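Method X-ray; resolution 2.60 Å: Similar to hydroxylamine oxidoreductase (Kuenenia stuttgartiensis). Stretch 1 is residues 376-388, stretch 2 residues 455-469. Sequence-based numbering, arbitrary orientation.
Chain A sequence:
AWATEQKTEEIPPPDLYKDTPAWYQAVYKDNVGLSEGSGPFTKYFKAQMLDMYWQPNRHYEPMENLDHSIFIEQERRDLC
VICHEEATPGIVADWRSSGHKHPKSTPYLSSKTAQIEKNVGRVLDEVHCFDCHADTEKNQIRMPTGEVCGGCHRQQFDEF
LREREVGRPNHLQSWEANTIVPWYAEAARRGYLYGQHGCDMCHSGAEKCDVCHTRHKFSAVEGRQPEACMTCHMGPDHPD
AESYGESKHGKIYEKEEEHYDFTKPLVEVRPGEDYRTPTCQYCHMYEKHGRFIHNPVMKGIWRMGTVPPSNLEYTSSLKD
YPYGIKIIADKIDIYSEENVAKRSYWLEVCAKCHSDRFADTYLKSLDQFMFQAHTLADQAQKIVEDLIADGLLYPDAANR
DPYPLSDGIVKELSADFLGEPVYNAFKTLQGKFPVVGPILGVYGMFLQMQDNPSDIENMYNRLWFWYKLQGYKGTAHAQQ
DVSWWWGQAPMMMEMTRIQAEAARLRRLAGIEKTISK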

# COMPACT_ATOMS: atom_id res chain seq x y z
N LEU A 376 -6.64 63.86 -7.33
CA LEU A 376 -7.79 63.85 -8.23
C LEU A 376 -9.09 64.06 -7.46
O LEU A 376 -9.99 64.76 -7.93
CB LEU A 376 -7.83 62.54 -9.01
CG LEU A 376 -8.90 62.39 -10.09
CD1 LEU A 376 -8.72 63.44 -11.18
CD2 LEU A 376 -8.89 60.99 -10.68
N ALA A 377 -9.19 63.45 -6.27
CA ALA A 377 -10.39 63.63 -5.46
C ALA A 377 -10.50 65.06 -4.94
O ALA A 377 -11.60 65.62 -4.87
CB ALA A 377 -10.39 62.63 -4.31
N ASP A 378 -9.37 65.66 -4.57
CA ASP A 378 -9.39 67.04 -4.09
C ASP A 378 -9.84 68.00 -5.18
O ASP A 378 -10.58 68.96 -4.91
CB ASP A 378 -8.01 67.43 -3.56
CG ASP A 378 -7.87 68.93 -3.35
OD1 ASP A 378 -8.59 69.48 -2.50
OD2 ASP A 378 -7.03 69.55 -4.04
N GLN A 379 -9.40 67.77 -6.42
CA GLN A 379 -9.83 68.63 -7.53
C GLN A 379 -11.33 68.52 -7.76
O GLN A 379 -11.99 69.52 -8.07
CB GLN A 379 -9.05 68.27 -8.79
CG GLN A 379 -7.57 68.61 -8.72
CD GLN A 379 -6.75 67.88 -9.76
OE1 GLN A 379 -7.16 66.84 -10.28
NE2 GLN A 379 -5.57 68.42 -10.08
N ALA A 380 -11.88 67.32 -7.62
CA ALA A 380 -13.32 67.15 -7.77
C ALA A 380 -14.08 67.81 -6.63
O ALA A 380 -15.15 68.39 -6.84
CB ALA A 380 -13.68 65.66 -7.85
N GLN A 381 -13.54 67.75 -5.41
CA GLN A 381 -14.19 68.39 -4.28
C GLN A 381 -14.17 69.91 -4.40
O GLN A 381 -15.09 70.59 -3.93
CB GLN A 381 -13.54 67.95 -2.97
CG GLN A 381 -14.30 68.38 -1.72
CD GLN A 381 -13.73 67.78 -0.45
OE1 GLN A 381 -13.35 66.61 -0.42
NE2 GLN A 381 -13.67 68.58 0.61
N LYS A 382 -13.13 70.46 -5.04
CA LYS A 382 -13.09 71.91 -5.27
C LYS A 382 -14.23 72.35 -6.18
O LYS A 382 -14.84 73.40 -5.96
CB LYS A 382 -11.74 72.29 -5.88
CG LYS A 382 -11.54 73.79 -6.07
CD LYS A 382 -11.46 74.51 -4.73
CE LYS A 382 -10.98 75.94 -4.89
NZ LYS A 382 -11.94 76.78 -5.66
N ILE A 383 -14.54 71.55 -7.21
CA ILE A 383 -15.62 71.90 -8.13
C ILE A 383 -16.96 71.90 -7.40
O ILE A 383 -17.77 72.81 -7.58
CB ILE A 383 -15.62 70.92 -9.32
CG1 ILE A 383 -14.35 71.09 -10.15
CG2 ILE A 383 -16.87 71.12 -10.16
CD1 ILE A 383 -14.13 70.00 -11.17
N VAL A 384 -17.20 70.89 -6.57
CA VAL A 384 -18.47 70.80 -5.85
C VAL A 384 -18.61 71.94 -4.85
O VAL A 384 -19.69 72.53 -4.72
CB VAL A 384 -18.59 69.43 -5.16
CG1 VAL A 384 -19.91 69.33 -4.41
CG2 VAL A 384 -18.46 68.30 -6.17
N GLU A 385 -17.53 72.28 -4.15
CA GLU A 385 -17.61 73.31 -3.13
C GLU A 385 -17.74 74.71 -3.73
O GLU A 385 -18.35 75.59 -3.12
CB GLU A 385 -16.40 73.24 -2.20
CG GLU A 385 -16.38 72.00 -1.32
CD GLU A 385 -15.16 71.93 -0.43
OE1 GLU A 385 -15.14 71.08 0.49
OE2 GLU A 385 -14.21 72.72 -0.65
N ASP A 386 -17.16 74.93 -4.91
CA ASP A 386 -17.33 76.22 -5.57
C ASP A 386 -18.78 76.46 -5.97
O ASP A 386 -19.29 77.58 -5.86
CB ASP A 386 -16.41 76.32 -6.79
CG ASP A 386 -14.95 76.46 -6.42
OD1 ASP A 386 -14.65 76.49 -5.21
OD2 ASP A 386 -14.11 76.53 -7.34
N LEU A 387 -19.46 75.41 -6.43
CA LEU A 387 -20.90 75.51 -6.69
C LEU A 387 -21.66 75.89 -5.43
O LEU A 387 -22.59 76.70 -5.47
CB LEU A 387 -21.43 74.19 -7.25
CG LEU A 387 -20.92 73.73 -8.62
CD1 LEU A 387 -21.24 72.27 -8.83
CD2 LEU A 387 -21.52 74.58 -9.73
N ILE A 388 -21.27 75.30 -4.29
CA ILE A 388 -21.93 75.62 -3.02
C ILE A 388 -21.67 77.08 -2.65
O ILE A 388 -22.59 77.82 -2.29
CB ILE A 388 -21.45 74.66 -1.92
CG1 ILE A 388 -21.93 73.23 -2.22
CG2 ILE A 388 -21.93 75.12 -0.56
CD1 ILE A 388 -21.35 72.18 -1.29
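Stretch 2 (455-469) DIENMYNRLWFWYKL

Stretch 2 is helical throughout, with a wider pi-type turn at 463-467, where Lys468 N bonds to Leu463 O at 2.9 Å. It packs antiparallel to the helix of stretch 1: the N-to-C directions differ by 172°, and the axes approach to 9.8 Å. The register therefore runs backward, with Ala377 opposite Trp464 (CA to CA 5.9 Å), Ala380 opposite Tyr460 (6.6 Å, CA to CA) and Val384 opposite Glu457 (7.0 Å, CA to CA).

Tyr460 covers the most surface. With chi1 in t, its side chain fits as a knob among Ala377, Ala380, Gln381 and Val384. Small alanines leave room for the ring: Ala380 CB lies 3.8 Å from Tyr460 CD1, while the backbone N of Gln381 sits over one face. The ring is long enough for Tyr460 OH to donate a hydrogen bond to Gln381 OE1, modelled very short at 2.3 Å, so a polar group is satisfied within a largely apolar contact.

Val384 meets the preceding turn of stretch 2, its CG2 4.1 Å from Ile456 CG1, and also lies against Tyr460, with Val384 CG2 4.2 Å from Tyr460 CB. Ile456, branched and apolar, also reaches Leu387, with CD1 to CD1 3.6 Å. At the other end Ala377 is itself a knob, set among Tyr460, Leu463, Trp464 and Lys468; its CB lies 3.8 Å from Leu463 CD2, and its single methyl permits the close backbone approach.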

# COMPACT_ATOMS: atom_id res chain seq x y z
N ASP A 455 -27.26 65.37 -6.65
CA ASP A 455 -26.68 64.43 -7.60
C ASP A 455 -25.16 64.51 -7.61
O ASP A 455 -24.48 63.48 -7.59
CB ASP A 455 -27.24 64.70 -9.00
CG ASP A 455 -27.50 63.43 -9.78
OD1 ASP A 455 -26.89 62.39 -9.44
OD2 ASP A 455 -28.31 63.47 -10.73
N ILE A 456 -24.61 65.73 -7.61
CA ILE A 456 -23.17 65.89 -7.78
C ILE A 456 -22.42 65.51 -6.51
O ILE A 456 -21.24 65.13 -6.57
CB ILE A 456 -22.85 67.33 -8.24
CG1 ILE A 456 -21.46 67.39 -8.86
CG2 ILE A 456 -22.98 68.31 -7.08
CD1 ILE A 456 -21.16 68.70 -9.56
N GLU A 457 -23.06 65.62 -5.34
CA GLU A 457 -22.40 65.24 -4.10
C GLU A 457 -22.15 63.74 -4.04
O GLU A 457 -21.10 63.30 -3.55
CB GLU A 457 -23.24 65.70 -2.90
CG GLU A 457 -23.09 67.17 -2.57
CD GLU A 457 -24.09 67.63 -1.53
OE1 GLU A 457 -25.30 67.63 -1.84
OE2 GLU A 457 -23.66 67.98 -0.41
N ASN A 458 -23.09 62.93 -4.54
CA ASN A 458 -22.89 61.49 -4.57
C ASN A 458 -22.01 61.05 -5.73
O ASN A 458 -21.40 59.97 -5.64
CB ASN A 458 -24.24 60.79 -4.66
CG ASN A 458 -24.74 60.31 -3.31
OD1 ASN A 458 -24.20 60.70 -2.27
ND2 ASN A 458 -25.77 59.48 -3.31
N MET A 459 -21.91 61.84 -6.80
CA MET A 459 -20.89 61.57 -7.81
C MET A 459 -19.51 61.65 -7.19
O MET A 459 -18.68 60.74 -7.37
CB MET A 459 -21.01 62.57 -8.96
CG MET A 459 -22.31 62.53 -9.73
SD MET A 459 -22.41 63.86 -10.95
CE MET A 459 -24.08 63.62 -11.56
N TYR A 460 -19.23 62.73 -6.46
CA TYR A 460 -17.94 62.85 -5.78
C TYR A 460 -17.78 61.77 -4.72
O TYR A 460 -16.68 61.22 -4.54
CB TYR A 460 -17.81 64.24 -5.15
CG TYR A 460 -16.58 64.39 -4.28
CD1 TYR A 460 -15.32 64.10 -4.78
CD2 TYR A 460 -16.69 64.82 -2.97
CE1 TYR A 460 -14.19 64.23 -3.99
CE2 TYR A 460 -15.57 64.95 -2.17
CZ TYR A 460 -14.32 64.66 -2.68
OH TYR A 460 -13.20 64.79 -1.89
N ASN A 461 -18.86 61.45 -4.00
CA ASN A 461 -18.80 60.39 -3.00
C ASN A 461 -18.35 59.07 -3.62
O ASN A 461 -17.51 58.36 -3.06
CB ASN A 461 -20.16 60.23 -2.31
CG ASN A 461 -20.40 61.29 -1.25
OD1 ASN A 461 -19.46 61.90 -0.74
ND2 ASN A 461 -21.67 61.50 -0.91
N ARG A 462 -18.91 58.73 -4.78
CA ARG A 462 -18.48 57.51 -5.46
C ARG A 462 -17.04 57.63 -5.95
O ARG A 462 -16.35 56.61 -6.09
CB ARG A 462 -19.41 57.20 -6.63
CG ARG A 462 -20.75 56.61 -6.21
CD ARG A 462 -21.59 56.21 -7.41
NE ARG A 462 -22.00 57.37 -8.20
CZ ARG A 462 -23.08 58.10 -7.95
NH1 ARG A 462 -23.87 57.78 -6.93
NH2 ARG A 462 -23.38 59.14 -8.72
N LEU A 463 -16.56 58.85 -6.20
CA LEU A 463 -15.18 59.03 -6.64
C LEU A 463 -14.20 58.67 -5.52
O LEU A 463 -13.26 57.89 -5.73
CB LEU A 463 -14.96 60.46 -7.12
CG LEU A 463 -13.69 60.81 -7.90
CD1 LEU A 463 -13.92 62.04 -8.77
CD2 LEU A 463 -12.49 61.03 -6.99
N TRP A 464 -14.40 59.22 -4.32
CA TRP A 464 -13.43 59.06 -3.26
C TRP A 464 -13.72 57.89 -2.33
O TRP A 464 -12.81 57.43 -1.63
CB TRP A 464 -13.31 60.35 -2.43
CG TRP A 464 -14.50 60.67 -1.57
CD1 TRP A 464 -15.56 61.46 -1.89
CD2 TRP A 464 -14.73 60.22 -0.23
NE1 TRP A 464 -16.45 61.52 -0.84
CE2 TRP A 464 -15.96 60.76 0.19
CE3 TRP A 464 -14.02 59.40 0.66
CZ2 TRP A 464 -16.49 60.51 1.45
CZ3 TRP A 464 -14.55 59.15 1.91
CH2 TRP A 464 -15.77 59.71 2.30
N PHE A 465 -14.95 57.38 -2.30
CA PHE A 465 -15.29 56.27 -1.42
C PHE A 465 -15.47 54.94 -2.14
O PHE A 465 -15.49 53.90 -1.47
CB PHE A 465 -16.55 56.59 -0.61
CG PHE A 465 -16.75 55.70 0.59
CD1 PHE A 465 -15.99 55.87 1.73
CD2 PHE A 465 -17.69 54.68 0.57
CE1 PHE A 465 -16.16 55.05 2.83
CE2 PHE A 465 -17.87 53.86 1.66
CZ PHE A 465 -17.11 54.04 2.80
N TRP A 466 -15.62 54.94 -3.46
CA TRP A 466 -15.72 53.70 -4.22
C TRP A 466 -14.53 53.50 -5.14
O TRP A 466 -13.79 52.51 -5.01
CB TRP A 466 -17.01 53.67 -5.04
CG TRP A 466 -18.16 52.99 -4.38
CD1 TRP A 466 -18.25 52.59 -3.08
CD2 TRP A 466 -19.40 52.63 -5.00
NE1 TRP A 466 -19.47 52.00 -2.85
CE2 TRP A 466 -20.19 52.01 -4.01
CE3 TRP A 466 -19.92 52.76 -6.30
CZ2 TRP A 466 -21.47 51.53 -4.28
CZ3 TRP A 466 -21.19 52.28 -6.56
CH2 TRP A 466 -21.95 51.67 -5.55
N TYR A 467 -14.29 54.43 -6.06
CA TYR A 467 -13.35 54.17 -7.14
C TYR A 467 -11.91 54.47 -6.72
O TYR A 467 -10.99 53.78 -7.17
CB TYR A 467 -13.75 54.98 -8.37
CG TYR A 467 -15.16 54.66 -8.82
CD1 TYR A 467 -15.59 53.34 -8.94
CD2 TYR A 467 -16.07 55.67 -9.10
CE1 TYR A 467 -16.88 53.04 -9.34
CE2 TYR A 467 -17.37 55.38 -9.50
CZ TYR A 467 -17.76 54.06 -9.62
OH TYR A 467 -19.05 53.76 -10.01
N LYS A 468 -11.70 55.48 -5.88
CA LYS A 468 -10.38 55.67 -5.29
C LYS A 468 -9.99 54.47 -4.44
O LYS A 468 -8.84 54.03 -4.47
CB LYS A 468 -10.34 56.95 -4.47
CG LYS A 468 -9.10 57.08 -3.59
CD LYS A 468 -8.77 58.52 -3.25
CE LYS A 468 -9.87 59.17 -2.42
NZ LYS A 468 -10.00 58.55 -1.07
N LEU A 469 -10.94 53.92 -3.68
CA LEU A 469 -10.63 52.80 -2.79
C LEU A 469 -10.40 51.51 -3.56
O LEU A 469 -9.57 50.69 -3.15
CB LEU A 469 -11.75 52.62 -1.76
CG LEU A 469 -12.10 53.85 -0.92
CD1 LEU A 469 -12.92 53.45 0.30
CD2 LEU A 469 -10.85 54.60 -0.49